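Local coordinates for malic enzyme (PDB 3NV9), which catalyses the oxidative decarboxylation of malate to pyruvate as a deeply entangled dimer and also activates the drug metronidazole in Entamoeba histolytica, at the interface of chains A and B. Coordinates in Å, arbitrary orientation; residue numbers count along the deposited sequence, not the author numbering. Chains: chain A/B, Malic enzyme.

Contact 1: the interface of chains A and B. Residues chain A 6, 8, 35, 39, 468, 473; chain B 54, 60, 63.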
loop_
_atom_site.group_PDB
_atom_site.type_symbol
_atom_site.label_atom_id
_atom_site.label_comp_id
_atom_site.label_asym_id
_atom_site.label_seq_id
_atom_site.Cartn_x
_atom_site.Cartn_y
_atom_site.Cartn_z
ATOM N N ALA A 6 25.683 -18.077 1.953
ATOM C CA ALA A 6 24.378 -17.555 1.506
ATOM C C ALA A 6 23.682 -16.699 2.567
ATOM O O ALA A 6 22.971 -15.751 2.234
ATOM C CB ALA A 6 23.431 -18.697 1.013
ATOM N N LEU A 8 25.034 -14.880 4.868
ATOM C CA LEU A 8 25.818 -13.690 5.256
ATOM C C LEU A 8 26.369 -13.685 6.706
ATOM O O LEU A 8 26.728 -12.619 7.212
ATOM C CB LEU A 8 24.996 -12.412 5.041
ATOM C CG LEU A 8 25.039 -11.983 3.587
ATOM C CD1 LEU A 8 24.225 -10.635 3.424
ATOM C CD2 LEU A 8 26.494 -11.886 3.054
ATOM N N LEU A 35 26.099 -4.156 -1.674
ATOM C CA LEU A 35 25.107 -5.234 -1.648
ATOM C C LEU A 35 23.718 -4.640 -1.615
ATOM O O LEU A 35 22.843 -5.159 -2.281
ATOM C CB LEU A 35 25.246 -6.142 -0.432
ATOM C CG LEU A 35 24.310 -7.362 -0.374
ATOM C CD1 LEU A 35 24.590 -8.190 -1.677
ATOM C CD2 LEU A 35 24.605 -8.243 0.862
ATOM N N VAL A 39 21.167 -6.062 -4.441
ATOM C CA VAL A 39 19.995 -6.856 -4.059
ATOM C C VAL A 39 18.678 -6.106 -4.279
ATOM O O VAL A 39 17.663 -6.709 -4.554
ATOM C CB VAL A 39 20.111 -7.390 -2.574
ATOM C CG1 VAL A 39 19.928 -6.279 -1.610
ATOM C CG2 VAL A 39 19.004 -8.437 -2.273
ATOM N N PHE A 468 19.707 -15.511 -4.056
ATOM C CA PHE A 468 20.543 -14.453 -4.587
ATOM C C PHE A 468 21.841 -15.034 -5.124
ATOM O O PHE A 468 22.410 -15.893 -4.485
ATOM C CB PHE A 468 20.839 -13.478 -3.502
ATOM C CG PHE A 468 21.537 -12.250 -3.980
ATOM C CD1 PHE A 468 20.815 -11.209 -4.539
ATOM C CD2 PHE A 468 22.908 -12.111 -3.819
ATOM C CE1 PHE A 468 21.439 -10.071 -4.981
ATOM C CE2 PHE A 468 23.562 -10.951 -4.266
ATOM C CZ PHE A 468 22.799 -9.923 -4.858
ATOM N N LEU A 473 27.541 -11.911 -4.562
ATOM C CA LEU A 473 28.083 -11.798 -3.208
ATOM C C LEU A 473 29.590 -11.613 -3.286
ATOM O O LEU A 473 30.151 -10.717 -2.671
ATOM C CB LEU A 473 27.736 -13.049 -2.354
ATOM C CG LEU A 473 26.265 -13.195 -1.909
ATOM C CD1 LEU A 473 26.069 -14.303 -0.861
ATOM C CD2 LEU A 473 25.712 -11.837 -1.350
ATOM N N THR B 54 15.251 -12.203 -0.652
ATOM C CA THR B 54 15.867 -13.261 0.209
ATOM C C THR B 54 15.932 -12.887 1.684
ATOM O O THR B 54 16.427 -11.824 2.029
ATOM C CB THR B 54 17.281 -13.704 -0.285
ATOM O OG1 THR B 54 17.720 -14.824 0.498
ATOM C CG2 THR B 54 18.330 -12.566 -0.148
ATOM N N TRP B 60 21.259 -10.047 6.197
ATOM C CA TRP B 60 20.645 -9.475 4.997
ATOM C C TRP B 60 19.925 -8.115 5.343
ATOM O O TRP B 60 19.759 -7.198 4.474
ATOM C CB TRP B 60 19.698 -10.501 4.359
ATOM C CG TRP B 60 20.463 -11.428 3.425
ATOM C CD1 TRP B 60 20.903 -12.716 3.687
ATOM C CD2 TRP B 60 20.923 -11.110 2.115
ATOM N NE1 TRP B 60 21.590 -13.203 2.622
ATOM C CE2 TRP B 60 21.605 -12.256 1.627
ATOM C CE3 TRP B 60 20.805 -9.977 1.295
ATOM C CZ2 TRP B 60 22.201 -12.297 0.353
ATOM C CZ3 TRP B 60 21.386 -10.014 0.019
ATOM C CH2 TRP B 60 22.098 -11.168 -0.429
ATOM N N ALA B 63 21.673 -4.914 4.561
ATOM C CA ALA B 63 21.629 -4.486 3.161
ATOM C C ALA B 63 20.217 -3.930 2.864
ATOM O O ALA B 63 20.073 -2.979 2.097
ATOM C CB ALA B 63 21.966 -5.625 2.227
HETATM O O HOH W 1 19.571 -15.885 -1.034
#
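B:Trp60 plugs into a largely apolar pocket of A:Leu8, A:Leu35, A:Val39, A:Phe468 and A:Leu473, a knob-in-pocket contact of the homodimer interface that ties one subunit to both terminal regions of the other. The indole stands sandwiched: methyl CD1 of A:Leu8 lies over one face, 3.6 Å from CE2 of B:Trp60, while CG2 of B:Thr54, from the same chain, covers the opposite face. Leucine suits this place because its branched side chain can lay one methyl, CD1, on the flat pi surface. At the far rim, CH2 of B:Trp60 points onto the face of A:Phe468, 3.6 Å from CD2, with the planes turned 68° in an edge-to-face pair. A:Phe468 presents that face with CG anti to its backbone N (chi1 -172°). CG2 of A:Val39 and CD2 of A:Leu35 close on CZ3 of B:Trp60, and CD2 of A:Leu473 meets its CH2 at 3.8 Å. Tryptophan also supplies an N-H: NE1 of B:Trp60 donates to the backbone O of A:Ala6 at 2.9 Å, nearly straight (171° at H) and in both the ring and carbonyl planes. This bond fixes the indole's rotation and satisfies its polar atom amid hydrocarbon. The site thus pins the N-terminal segment, helix 21-43 and C-terminal region of one subunit round an indole of the other.

Contact 2: the interface of chains A and B. Residues chain A 39, 43, 460, 465, 468; chain B 53-54, 64.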
loop_
_atom_site.group_PDB
_atom_site.type_symbol
_atom_site.label_atom_id
_atom_site.label_comp_id
_atom_site.label_asym_id
_atom_site.label_seq_id
_atom_site.Cartn_x
_atom_site.Cartn_y
_atom_site.Cartn_z
ATOM N N VAL A 39 21.167 -6.062 -4.441
ATOM C CA VAL A 39 19.995 -6.856 -4.059
ATOM C C VAL A 39 18.678 -6.106 -4.279
ATOM O O VAL A 39 17.663 -6.709 -4.554
ATOM C CB VAL A 39 20.111 -7.390 -2.574
ATOM C CG1 VAL A 39 19.928 -6.279 -1.610
ATOM C CG2 VAL A 39 19.004 -8.437 -2.273
ATOM N N TYR A 43 15.763 -7.888 -6.939
ATOM C CA TYR A 43 14.395 -8.259 -6.650
ATOM C C TYR A 43 13.414 -7.103 -7.016
ATOM O O TYR A 43 12.166 -7.254 -6.868
ATOM C CB TYR A 43 14.218 -8.660 -5.175
ATOM C CG TYR A 43 15.047 -9.867 -4.693
ATOM C CD1 TYR A 43 14.760 -11.160 -5.167
ATOM C CD2 TYR A 43 16.091 -9.724 -3.767
ATOM C CE1 TYR A 43 15.469 -12.247 -4.762
ATOM C CE2 TYR A 43 16.805 -10.831 -3.327
ATOM C CZ TYR A 43 16.463 -12.111 -3.859
ATOM O OH TYR A 43 17.126 -13.254 -3.537
ATOM N N GLN A 460 10.314 -18.552 -0.349
ATOM C CA GLN A 460 11.759 -18.829 -0.590
ATOM C C GLN A 460 12.089 -20.318 -0.836
ATOM O O GLN A 460 12.707 -20.658 -1.852
ATOM C CB GLN A 460 12.627 -18.329 0.585
ATOM C CG GLN A 460 12.369 -16.905 0.932
ATOM C CD GLN A 460 13.079 -16.496 2.139
ATOM O OE1 GLN A 460 14.284 -16.292 2.121
ATOM N NE2 GLN A 460 12.355 -16.406 3.238
ATOM N N ILE A 465 10.662 -16.873 -4.425
ATOM C CA ILE A 465 11.726 -15.929 -4.191
ATOM C C ILE A 465 13.057 -16.669 -4.507
ATOM O O ILE A 465 13.421 -17.654 -3.861
ATOM C CB ILE A 465 11.658 -15.366 -2.759
ATOM C CG1 ILE A 465 10.339 -14.609 -2.534
ATOM C CG2 ILE A 465 12.753 -14.420 -2.507
ATOM C CD1 ILE A 465 9.951 -14.522 -1.023
ATOM N N PHE A 468 19.707 -15.511 -4.056
ATOM C CA PHE A 468 20.543 -14.453 -4.587
ATOM C C PHE A 468 21.841 -15.034 -5.124
ATOM O O PHE A 468 22.410 -15.893 -4.485
ATOM C CB PHE A 468 20.839 -13.478 -3.502
ATOM C CG PHE A 468 21.537 -12.250 -3.980
ATOM C CD1 PHE A 468 20.815 -11.209 -4.539
ATOM C CD2 PHE A 468 22.908 -12.111 -3.819
ATOM C CE1 PHE A 468 21.439 -10.071 -4.981
ATOM C CE2 PHE A 468 23.562 -10.951 -4.266
ATOM C CZ PHE A 468 22.799 -9.923 -4.858
ATOM N N CYS B 53 12.016 -10.721 -1.331
ATOM C CA CYS B 53 13.483 -10.714 -1.393
ATOM C C CYS B 53 14.005 -11.776 -0.472
ATOM O O CYS B 53 13.290 -12.187 0.422
ATOM C CB CYS B 53 14.019 -9.350 -0.932
ATOM S SG CYS B 53 13.461 -8.867 0.714
ATOM N N THR B 54 15.251 -12.203 -0.652
ATOM C CA THR B 54 15.867 -13.261 0.209
ATOM C C THR B 54 15.932 -12.887 1.684
ATOM O O THR B 54 16.427 -11.824 2.029
ATOM C CB THR B 54 17.281 -13.704 -0.285
ATOM O OG1 THR B 54 17.720 -14.824 0.498
ATOM C CG2 THR B 54 18.330 -12.566 -0.148
ATOM N N TYR B 64 19.200 -4.487 3.512
ATOM C CA TYR B 64 17.839 -3.998 3.396
ATOM C C TYR B 64 17.507 -2.738 4.211
ATOM O O TYR B 64 16.486 -2.053 3.964
ATOM C CB TYR B 64 16.847 -5.111 3.785
ATOM C CG TYR B 64 16.879 -6.310 2.892
ATOM C CD1 TYR B 64 17.123 -6.186 1.528
ATOM C CD2 TYR B 64 16.681 -7.602 3.423
ATOM C CE1 TYR B 64 17.180 -7.324 0.706
ATOM C CE2 TYR B 64 16.719 -8.724 2.608
ATOM C CZ TYR B 64 16.964 -8.583 1.245
ATOM O OH TYR B 64 16.984 -9.722 0.420
HETATM O O HOH W 2 19.571 -15.885 -1.034
#
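A:Tyr43 lays its ring against the backbone of B:Cys53 and B:Thr54, with CA of B:Cys53 over the centre of one face, 3.7 Å from the ring centroid. CB of B:Cys53 reaches the rim at CD2 of A:Tyr43, 3.5 Å away, and the phenol OH comes up to CB of B:Thr54. A tyrosine suits this place because its broad flat face can rest on an extended stretch of chain. At roughly a right angle to this approach, methyl CG2 of A:Ile465 packs 3.6 Å from the carbonyl carbon C of B:Cys53; it stands anti to its own backbone N. Next to this, A:Val39 sets both methyls against B:Tyr64 from obliquely above the ring plane, CG1 and CG2 each 3.7 Å from CE1, the two side chains crossing at about a right angle.

Farther out, the phenol OH of B:Tyr64 donates to the backbone O of B:Thr54 at 2.7 Å, in the carbonyl plane and on a lone pair. That bond braces the B:Thr54 segment from within its own chain. A water links the subunits, 2.6 Å from OG1 of B:Thr54 and 3.0 Å from the backbone N of A:Phe468. Threonine serves both needs, its methyl facing aromatic carbon and its hydroxyl meeting the water. Together these contacts hold the B:Cys53 to B:Thr54 loop against the end of helix 21-43 and the C-terminal region of the partner, helping to keep the dimer together.

Contact 3: the interface of chains A and B. Residues chain A 109-112; chain B 76, 80, 83, 89, 160.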
loop_
_atom_site.group_PDB
_atom_site.type_symbol
_atom_site.label_atom_id
_atom_site.label_comp_id
_atom_site.label_asym_id
_atom_site.label_seq_id
_atom_site.Cartn_x
_atom_site.Cartn_y
_atom_site.Cartn_z
ATOM N N THR A 109 14.970 14.063 -1.608
ATOM C CA THR A 109 13.801 14.255 -2.508
ATOM C C THR A 109 12.647 13.250 -2.267
ATOM O O THR A 109 12.882 12.180 -1.783
ATOM C CB THR A 109 14.167 14.160 -4.011
ATOM O OG1 THR A 109 14.203 12.777 -4.385
ATOM C CG2 THR A 109 15.530 14.858 -4.363
ATOM N N PRO A 110 11.395 13.584 -2.664
ATOM C CA PRO A 110 10.284 12.741 -2.162
ATOM C C PRO A 110 10.414 11.225 -2.388
ATOM O O PRO A 110 10.206 10.494 -1.432
ATOM C CB PRO A 110 9.056 13.303 -2.875
ATOM C CG PRO A 110 9.474 14.801 -3.064
ATOM C CD PRO A 110 10.897 14.760 -3.421
ATOM N N PRO A 111 10.753 10.764 -3.628
ATOM C CA PRO A 111 10.897 9.299 -3.840
ATOM C C PRO A 111 12.098 8.697 -3.166
ATOM O O PRO A 111 12.191 7.477 -3.108
ATOM C CB PRO A 111 11.092 9.169 -5.363
ATOM C CG PRO A 111 11.771 10.492 -5.741
ATOM C CD PRO A 111 11.013 11.512 -4.889
ATOM N N GLY A 112 13.035 9.538 -2.713
ATOM C CA GLY A 112 14.306 9.061 -2.117
ATOM C C GLY A 112 14.178 8.259 -0.828
ATOM O O GLY A 112 15.080 7.444 -0.476
ATOM N N ILE B 76 18.744 7.200 -5.213
ATOM C CA ILE B 76 17.482 7.771 -5.638
ATOM C C ILE B 76 17.481 9.325 -5.677
ATOM O O ILE B 76 16.955 9.899 -6.616
ATOM C CB ILE B 76 16.257 7.222 -4.894
ATOM C CG1 ILE B 76 16.053 5.709 -5.215
ATOM C CG2 ILE B 76 15.002 7.952 -5.379
ATOM C CD1 ILE B 76 15.076 5.034 -4.276
ATOM N N ASN B 80 16.190 10.029 -9.689
ATOM C CA ASN B 80 14.839 9.686 -9.248
ATOM C C ASN B 80 14.274 8.445 -9.967
ATOM O O ASN B 80 13.590 7.647 -9.317
ATOM C CB ASN B 80 13.864 10.860 -9.377
ATOM C CG ASN B 80 13.920 11.872 -8.200
ATOM O OD1 ASN B 80 14.815 11.859 -7.328
ATOM N ND2 ASN B 80 12.937 12.762 -8.187
ATOM N N SER B 83 14.194 4.935 -8.607
ATOM C CA SER B 83 13.266 4.448 -7.604
ATOM C C SER B 83 12.407 3.330 -8.203
ATOM O O SER B 83 11.810 2.564 -7.473
ATOM C CB SER B 83 12.398 5.567 -6.990
ATOM O OG SER B 83 11.717 6.262 -7.998
ATOM N N ARG B 89 8.218 0.386 -6.503
ATOM C CA ARG B 89 7.528 1.466 -7.191
ATOM C C ARG B 89 7.250 1.102 -8.617
ATOM O O ARG B 89 6.115 1.335 -9.110
ATOM C CB ARG B 89 8.351 2.751 -7.154
ATOM C CG ARG B 89 7.540 3.973 -7.600
ATOM C CD ARG B 89 8.406 5.152 -8.006
ATOM N NE ARG B 89 7.577 6.307 -8.339
ATOM C CZ ARG B 89 8.034 7.554 -8.512
ATOM N NH1 ARG B 89 9.344 7.852 -8.401
ATOM N NH2 ARG B 89 7.157 8.501 -8.807
ATOM N N HIS B 160 4.905 9.867 -5.910
ATOM C CA HIS B 160 6.293 9.423 -5.774
ATOM C C HIS B 160 6.463 8.021 -5.217
ATOM O O HIS B 160 7.523 7.455 -5.288
ATOM C CB HIS B 160 7.011 10.406 -4.885
ATOM C CG HIS B 160 6.982 11.778 -5.446
ATOM N ND1 HIS B 160 6.006 12.700 -5.111
ATOM C CD2 HIS B 160 7.742 12.358 -6.400
ATOM C CE1 HIS B 160 6.209 13.806 -5.796
ATOM N NE2 HIS B 160 7.250 13.623 -6.589
#
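A:Pro111 sets its ring into the corner of B:Asn80 and B:His160, and A:Pro110 beside it lies on the imidazole. In this mainly apolar part of the homodimer interface, the proline pair docks into a pocket of B:Ile76, B:Asn80, B:Arg89 and B:His160, joining the subunits. CB of A:Pro110 sits over one face of B:His160, toward the rim and 3.6 Å from CG, while CD of A:Pro111 touches the same ring at CD2. Prolines suit the start of 3-10 helix 110-113, since their rigid rings offer compact apolar surfaces with little freedom to lose. The amide of B:Asn80 crosses A:Pro111 at about a right angle, its CG 3.5 Å from the proline CG. The same amide accepts a hydrogen bond at OD1 from OG1 of A:Thr109, 3.1 Å long, with the donor tilted 27° from the carbonyl plane. A:Thr109 carries OG1 between its backbone N and carbonyl carbon (chi1 83°), which turns the hydroxyl toward the amide. At the next residue, CG2 of B:Ile76 fits against CA of A:Gly112 at 3.5 Å, a close approach eased by glycine's lack of a side chain. A second shell braces the pocket: OG of B:Ser83 donates to the backbone O of B:Asn80 at 2.7 Å, and that same OG accepts from NH1 of B:Arg89, 2.9 Å away and in the guanidinium plane.

Contacts 1 and 2 are neighbours, with the centres of their C-alpha atoms about 7 Å apart, and A:Val39, A:Phe468 and B:Thr54 belong to both. They form one continuous patch in which the N-terminal segment, helix 21-43 and the C-terminal region of chain A meet the segment from B:Cys53 to B:Tyr64. The C-alpha centre of contact 3 lies about 23 Å from that of contact 1 and about 21 Å from that of contact 2; it brings 3-10 helix 110-113 of chain A against chain B. The two-fold symmetry repeats all three with the chains exchanged, so each subunit is gripped at several separated points, as befits an entangled dimer.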